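Local coordinates for N-(5'-phosphoribosyl)anthranilate isomerase (PDB 4WUI), which probably catalyses the isomerisation of N-(5-phospho-beta-D-ribosyl)anthranilate to 1-(2-carboxyphenylamino)-1-deoxy-D-ribulose 5-phosphate, a step of tryptophan biosynthesis, at residues M4-C9 with W173-S178; L124-A129 with R151-G156. One frame throughout, in Å; residues are numbered along the deposited sequence.

Interaction 1: M4-C9 with W173-S178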
loop_
_atom_site.group_PDB
_atom_site.type_symbol
_atom_site.label_atom_id
_atom_site.label_comp_id
_atom_site.label_asym_id
_atom_site.label_seq_id
_atom_site.Cartn_x
_atom_site.Cartn_y
_atom_site.Cartn_z
ATOM N N MET A 4 -9.750 2.434 10.015
ATOM C CA MET A 4 -8.462 1.771 9.781
ATOM C C MET A 4 -8.392 1.417 8.315
ATOM O O MET A 4 -9.021 0.456 7.918
ATOM C CB MET A 4 -8.415 0.457 10.570
ATOM C CG MET A 4 -7.313 -0.557 10.148
ATOM S SD MET A 4 -5.718 0.137 10.285
ATOM C CE MET A 4 -5.868 0.772 12.004
ATOM N N TYR A 5 -7.698 2.196 7.510
ATOM C CA TYR A 5 -7.665 1.957 6.065
ATOM C C TYR A 5 -6.812 0.730 5.752
ATOM O O TYR A 5 -5.711 0.625 6.262
ATOM C CB TYR A 5 -7.111 3.191 5.402
ATOM C CG TYR A 5 -7.214 3.296 3.904
ATOM C CD1 TYR A 5 -8.247 3.990 3.291
ATOM C CD2 TYR A 5 -6.255 2.770 3.077
ATOM C CE1 TYR A 5 -8.303 4.193 1.927
ATOM C CE2 TYR A 5 -6.302 2.950 1.701
ATOM C CZ TYR A 5 -7.318 3.683 1.131
ATOM O OH TYR A 5 -7.260 3.908 -0.209
ATOM N N ILE A 6 -7.320 -0.173 4.915
ATOM C CA ILE A 6 -6.594 -1.396 4.563
ATOM C C ILE A 6 -6.351 -1.451 3.061
ATOM O O ILE A 6 -7.306 -1.492 2.280
ATOM C CB ILE A 6 -7.342 -2.662 4.995
ATOM C CG1 ILE A 6 -7.508 -2.692 6.525
ATOM C CG2 ILE A 6 -6.612 -3.897 4.493
ATOM C CD1 ILE A 6 -8.407 -3.827 7.049
ATOM N N LYS A 7 -5.077 -1.465 2.688
ATOM C CA LYS A 7 -4.660 -1.660 1.306
ATOM C C LYS A 7 -3.976 -3.006 1.156
ATOM O O LYS A 7 -3.071 -3.333 1.914
ATOM C CB LYS A 7 -3.688 -0.564 0.876
ATOM C CG LYS A 7 -3.172 -0.782 -0.555
ATOM C CD LYS A 7 -2.586 0.481 -1.132
ATOM C CE LYS A 7 -1.677 0.256 -2.284
ATOM N NZ LYS A 7 -0.277 0.021 -1.844
ATOM N N VAL A 8 -4.396 -3.755 0.137
ATOM C CA VAL A 8 -3.671 -4.935 -0.306
ATOM C C VAL A 8 -2.950 -4.536 -1.586
ATOM O O VAL A 8 -3.569 -4.045 -2.535
ATOM C CB VAL A 8 -4.593 -6.124 -0.543
ATOM C CG1 VAL A 8 -3.744 -7.343 -0.839
ATOM C CG2 VAL A 8 -5.493 -6.354 0.687
ATOM N N CYS A 9 -1.635 -4.716 -1.584
ATOM C CA CYS A 9 -0.803 -4.249 -2.680
ATOM C C CYS A 9 -0.297 -5.399 -3.524
ATOM O O CYS A 9 -0.079 -6.490 -3.040
ATOM C CB CYS A 9 0.379 -3.440 -2.141
ATOM S SG CYS A 9 1.101 -2.390 -3.431
ATOM N N TRP A 173 -2.886 5.032 10.973
ATOM C CA TRP A 173 -4.046 5.506 10.254
ATOM C C TRP A 173 -4.591 4.423 9.311
ATOM O O TRP A 173 -5.803 4.332 9.077
ATOM C CB TRP A 173 -3.657 6.805 9.528
ATOM C CG TRP A 173 -4.734 7.589 8.888
ATOM C CD1 TRP A 173 -5.360 8.663 9.438
ATOM C CD2 TRP A 173 -5.284 7.443 7.567
ATOM N NE1 TRP A 173 -6.250 9.199 8.564
ATOM C CE2 TRP A 173 -6.233 8.476 7.401
ATOM C CE3 TRP A 173 -5.029 6.571 6.499
ATOM C CZ2 TRP A 173 -6.933 8.645 6.213
ATOM C CZ3 TRP A 173 -5.747 6.742 5.329
ATOM C CH2 TRP A 173 -6.679 7.759 5.198
ATOM N N GLY A 174 -3.698 3.597 8.765
ATOM C CA GLY A 174 -4.066 2.457 7.960
ATOM C C GLY A 174 -2.862 1.543 7.805
ATOM O O GLY A 174 -1.771 1.833 8.325
ATOM N N VAL A 175 -3.066 0.439 7.080
ATOM C CA VAL A 175 -2.012 -0.555 6.856
ATOM C C VAL A 175 -1.969 -0.935 5.378
ATOM O O VAL A 175 -2.977 -0.845 4.659
ATOM C CB VAL A 175 -2.215 -1.830 7.725
ATOM C CG1 VAL A 175 -2.038 -1.505 9.195
ATOM C CG2 VAL A 175 -3.573 -2.476 7.457
ATOM N N ASP A 176 -0.795 -1.381 4.962
ATOM C CA ASP A 176 -0.530 -1.882 3.616
ATOM C C ASP A 176 0.099 -3.257 3.753
ATOM O O ASP A 176 1.023 -3.433 4.550
ATOM C CB ASP A 176 0.449 -0.922 2.922
ATOM C CG ASP A 176 0.611 -1.176 1.430
ATOM O OD1 ASP A 176 -0.346 -0.914 0.688
ATOM O OD2 ASP A 176 1.689 -1.594 0.987
ATOM N N VAL A 177 -0.377 -4.214 2.956
ATOM C CA VAL A 177 0.106 -5.598 3.020
ATOM C C VAL A 177 0.294 -6.114 1.607
ATOM O O VAL A 177 -0.476 -5.817 0.717
ATOM C CB VAL A 177 -0.899 -6.488 3.828
ATOM C CG1 VAL A 177 -2.252 -6.580 3.185
ATOM C CG2 VAL A 177 -0.343 -7.877 4.143
ATOM N N SER A 178 1.314 -6.956 1.428
ATOM C CA SER A 178 1.601 -7.570 0.141
ATOM C C SER A 178 2.154 -8.984 0.349
ATOM O O SER A 178 1.418 -9.954 0.189
ATOM C CB SER A 178 2.528 -6.719 -0.706
ATOM O OG SER A 178 2.751 -7.412 -1.937
#
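Tyr-5 sets its CB and the start of its ring against the indole of Trp-173, CB lying 3.8 Å from CZ3, while the two ring planes cross obliquely at 31°. Its hydroxyl end leads away from this contact to a hydrogen bond with Asp-57. Two residues on, Lys-7 and Asp-176 lie side by side and point the same way. The lysine runs extended past the carboxylate, then bends at chi4 (-88°) to bring NZ 2.7 Å from Asp-176 OD1, a salt bridge made on the syn side and 25° out of the carboxylate plane. Gln-83 OE1 takes a second bond from NZ, and Asp-176 OD2 lies near a bound citrate, probably from the crystallisation liquor, which may mark a pocket. An alanine at Lys-7 would probably leave the Asp-176 carboxylate without its positive mate inside the protein. The strands 5-8 and 174-177 are the first and eighth of a (beta/alpha)8 TIM barrel, and their parallel ladder closes it. Lys-7 N bonds to Val-175 O at 2.9 Å, and Cys-9 N to Val-177 O at 2.8 Å. On the other face, beta-branched residues suit the strands: Ile-6 CG1 rests 4.0 Å from Val-175 CG2, and helix 190-204 covers them, Ile-6 meeting Ala-200 while Val-175 and Val-177 meet Phe-196; Val-8 packs on Val-25. Gly-174 is needed where its CA comes 3.0 Å from Tyr-5 O, since a CB there would clash with that oxygen.

Interaction 2: L124-A129 with R151-G156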
loop_
_atom_site.group_PDB
_atom_site.type_symbol
_atom_site.label_atom_id
_atom_site.label_comp_id
_atom_site.label_asym_id
_atom_site.label_seq_id
_atom_site.Cartn_x
_atom_site.Cartn_y
_atom_site.Cartn_z
ATOM N N LEU A 124 -0.930 11.227 1.189
ATOM C CA LEU A 124 -0.710 10.184 2.172
ATOM C C LEU A 124 0.733 9.731 2.053
ATOM O O LEU A 124 1.308 9.737 0.956
ATOM C CB LEU A 124 -1.697 9.055 1.885
ATOM C CG LEU A 124 -1.557 7.774 2.708
ATOM C CD1 LEU A 124 -2.911 7.128 2.891
ATOM C CD2 LEU A 124 -0.568 6.783 2.084
ATOM N N LEU A 125 1.301 9.329 3.182
ATOM C CA LEU A 125 2.632 8.769 3.277
ATOM C C LEU A 125 2.555 7.285 3.677
ATOM O O LEU A 125 1.867 6.949 4.642
ATOM C CB LEU A 125 3.386 9.537 4.358
ATOM C CG LEU A 125 4.826 9.228 4.627
ATOM C CD1 LEU A 125 5.671 9.459 3.420
ATOM C CD2 LEU A 125 5.308 10.124 5.762
ATOM N N LEU A 126 3.244 6.424 2.939
ATOM C CA LEU A 126 3.334 5.021 3.284
ATOM C C LEU A 126 4.728 4.844 3.893
ATOM O O LEU A 126 5.739 5.164 3.244
ATOM C CB LEU A 126 3.070 4.173 2.052
ATOM C CG LEU A 126 3.098 2.676 2.302
ATOM C CD1 LEU A 126 2.267 1.999 1.242
ATOM C CD2 LEU A 126 4.508 2.168 2.231
ATOM N N LEU A 127 4.770 4.381 5.143
ATOM C CA LEU A 127 6.008 4.215 5.887
ATOM C C LEU A 127 6.277 2.736 6.088
ATOM O O LEU A 127 5.499 2.050 6.762
ATOM C CB LEU A 127 5.899 4.908 7.231
ATOM C CG LEU A 127 7.122 4.877 8.121
ATOM C CD1 LEU A 127 8.302 5.494 7.404
ATOM C CD2 LEU A 127 6.789 5.619 9.440
ATOM N N ASP A 128 7.383 2.258 5.529
ATOM C CA ASP A 128 7.726 0.833 5.610
ATOM C C ASP A 128 8.801 0.629 6.654
ATOM O O ASP A 128 9.900 1.234 6.599
ATOM C CB ASP A 128 8.200 0.320 4.251
ATOM C CG ASP A 128 8.330 -1.202 4.176
ATOM O OD1 ASP A 128 7.472 -1.908 4.726
ATOM O OD2 ASP A 128 9.273 -1.691 3.524
ATOM N N ALA A 129 8.481 -0.252 7.592
ATOM C CA ALA A 129 9.313 -0.571 8.745
ATOM C C ALA A 129 9.531 -2.084 8.735
ATOM O O ALA A 129 9.012 -2.807 9.579
ATOM C CB ALA A 129 8.614 -0.160 10.016
ATOM N N ARG A 151 -2.234 11.585 7.396
ATOM C CA ARG A 151 -2.746 10.357 6.788
ATOM C C ARG A 151 -1.573 9.492 6.336
ATOM O O ARG A 151 -0.761 9.917 5.523
ATOM C CB ARG A 151 -3.643 10.719 5.596
ATOM C CG ARG A 151 -4.823 11.623 5.994
ATOM C CD ARG A 151 -5.777 11.986 4.854
ATOM N NE ARG A 151 -5.131 12.834 3.870
ATOM C CZ ARG A 151 -5.757 13.713 3.106
ATOM N NH1 ARG A 151 -7.068 13.857 3.152
ATOM N NH2 ARG A 151 -5.030 14.460 2.306
ATOM N N TRP A 152 -1.482 8.285 6.883
ATOM C CA TRP A 152 -0.356 7.411 6.581
ATOM C C TRP A 152 -0.758 5.961 6.638
ATOM O O TRP A 152 -1.708 5.587 7.321
ATOM C CB TRP A 152 0.837 7.673 7.529
ATOM C CG TRP A 152 0.667 7.256 8.955
ATOM C CD1 TRP A 152 -0.114 7.818 9.908
ATOM C CD2 TRP A 152 1.363 6.175 9.599
ATOM N NE1 TRP A 152 0.017 7.158 11.094
ATOM C CE2 TRP A 152 0.944 6.158 10.937
ATOM C CE3 TRP A 152 2.323 5.234 9.174
ATOM C CZ2 TRP A 152 1.492 5.295 11.878
ATOM C CZ3 TRP A 152 2.843 4.374 10.093
ATOM C CH2 TRP A 152 2.425 4.390 11.426
ATOM N N LEU A 153 -0.005 5.135 5.917
ATOM C CA LEU A 153 -0.132 3.674 6.009
ATOM C C LEU A 153 1.139 3.089 6.552
ATOM O O LEU A 153 2.236 3.436 6.111
ATOM C CB LEU A 153 -0.428 3.020 4.650
ATOM C CG LEU A 153 -1.659 3.524 3.899
ATOM C CD1 LEU A 153 -1.794 2.798 2.559
ATOM C CD2 LEU A 153 -2.935 3.417 4.708
ATOM N N LEU A 154 0.985 2.161 7.489
ATOM C CA LEU A 154 2.077 1.353 7.989
ATOM C C LEU A 154 2.250 0.135 7.092
ATOM O O LEU A 154 1.300 -0.580 6.813
ATOM C CB LEU A 154 1.729 0.874 9.406
ATOM C CG LEU A 154 2.693 -0.094 10.065
ATOM C CD1 LEU A 154 4.038 0.546 10.340
ATOM C CD2 LEU A 154 2.082 -0.689 11.348
ATOM N N ALA A 155 3.489 -0.128 6.717
ATOM C CA ALA A 155 3.887 -1.364 6.076
ATOM C C ALA A 155 5.099 -1.910 6.796
ATOM O O ALA A 155 5.813 -1.176 7.498
ATOM C CB ALA A 155 4.198 -1.143 4.618
ATOM N N GLY A 156 5.371 -3.191 6.638
ATOM C CA GLY A 156 6.627 -3.758 7.098
ATOM C C GLY A 156 6.477 -5.228 7.371
ATOM O O GLY A 156 6.534 -5.673 8.527
#
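Leu-124 and Leu-153 cross at about a right angle, both methyls of Leu-124 straddling the branch of its partner, with CD1 and CD2 each 3.9 Å from Leu-153 CG. They belong to neighbouring strands, 124-128 and 152-155, the sixth and seventh of the TIM barrel, which run parallel with 16° between their directions. Inside the barrel Leu-126, modelled in two conformers, continues this tight apolar layer toward Ala-155; leucine fills the interior, and Ala-155 and Leu-126 both touch Asp-176. On the outer face Trp-152 spreads its indole beside Leu-127, CE3 lying 4.1 Å from Leu-127 CB in one of the two conformers of that leucine. The rim of the Trp-152 indole, at its five-membered ring, meets Trp-173 CB. The backbone ladder holds throughout, as in the bond from Leu-127 N to Leu-153 O at 2.9 Å.

The N-terminal edge is looser: Arg-151 is exposed, and its long polar chain turns to the carbonyl of Glu-123, which NE reaches by a hydrogen bond, a fitting use of arginine at the surface. At the C-terminal end Asp-128 is partly exposed, and in one of its two conformers OD1 hydrogen-bonds a citrate that probably comes from the crystallisation liquor. Gly-156 takes backbone angles (phi 155°, psi 69°) that call for glycine, and a CB here would strike Ala-129 O, which its own CA approaches at 3.6 Å.

In the fold
Interactions 1 and 2 are both buried parts of one closed parallel sheet. Strands 152-155 and 174-177 are neighbours in it, joined by probable hydrogen bonds of Leu-154 N to Gly-174 O and of Asp-176 N to Leu-154 O, so the four segments form two pairs sharing a seam. Their interior chemistry differs: interaction 1 places a lysine-aspartate pair there, whereas interaction 2 fills much of its interior with leucines and reserves an acid, Asp-128, for the C-terminal end. Asp-176 and Asp-128 both approach bound citrate. Outside, Ile-6, Val-175 and Val-177 meet helix 190-204, while Trp-152 lies beside Leu-127; Arg-151 is the exposed exception.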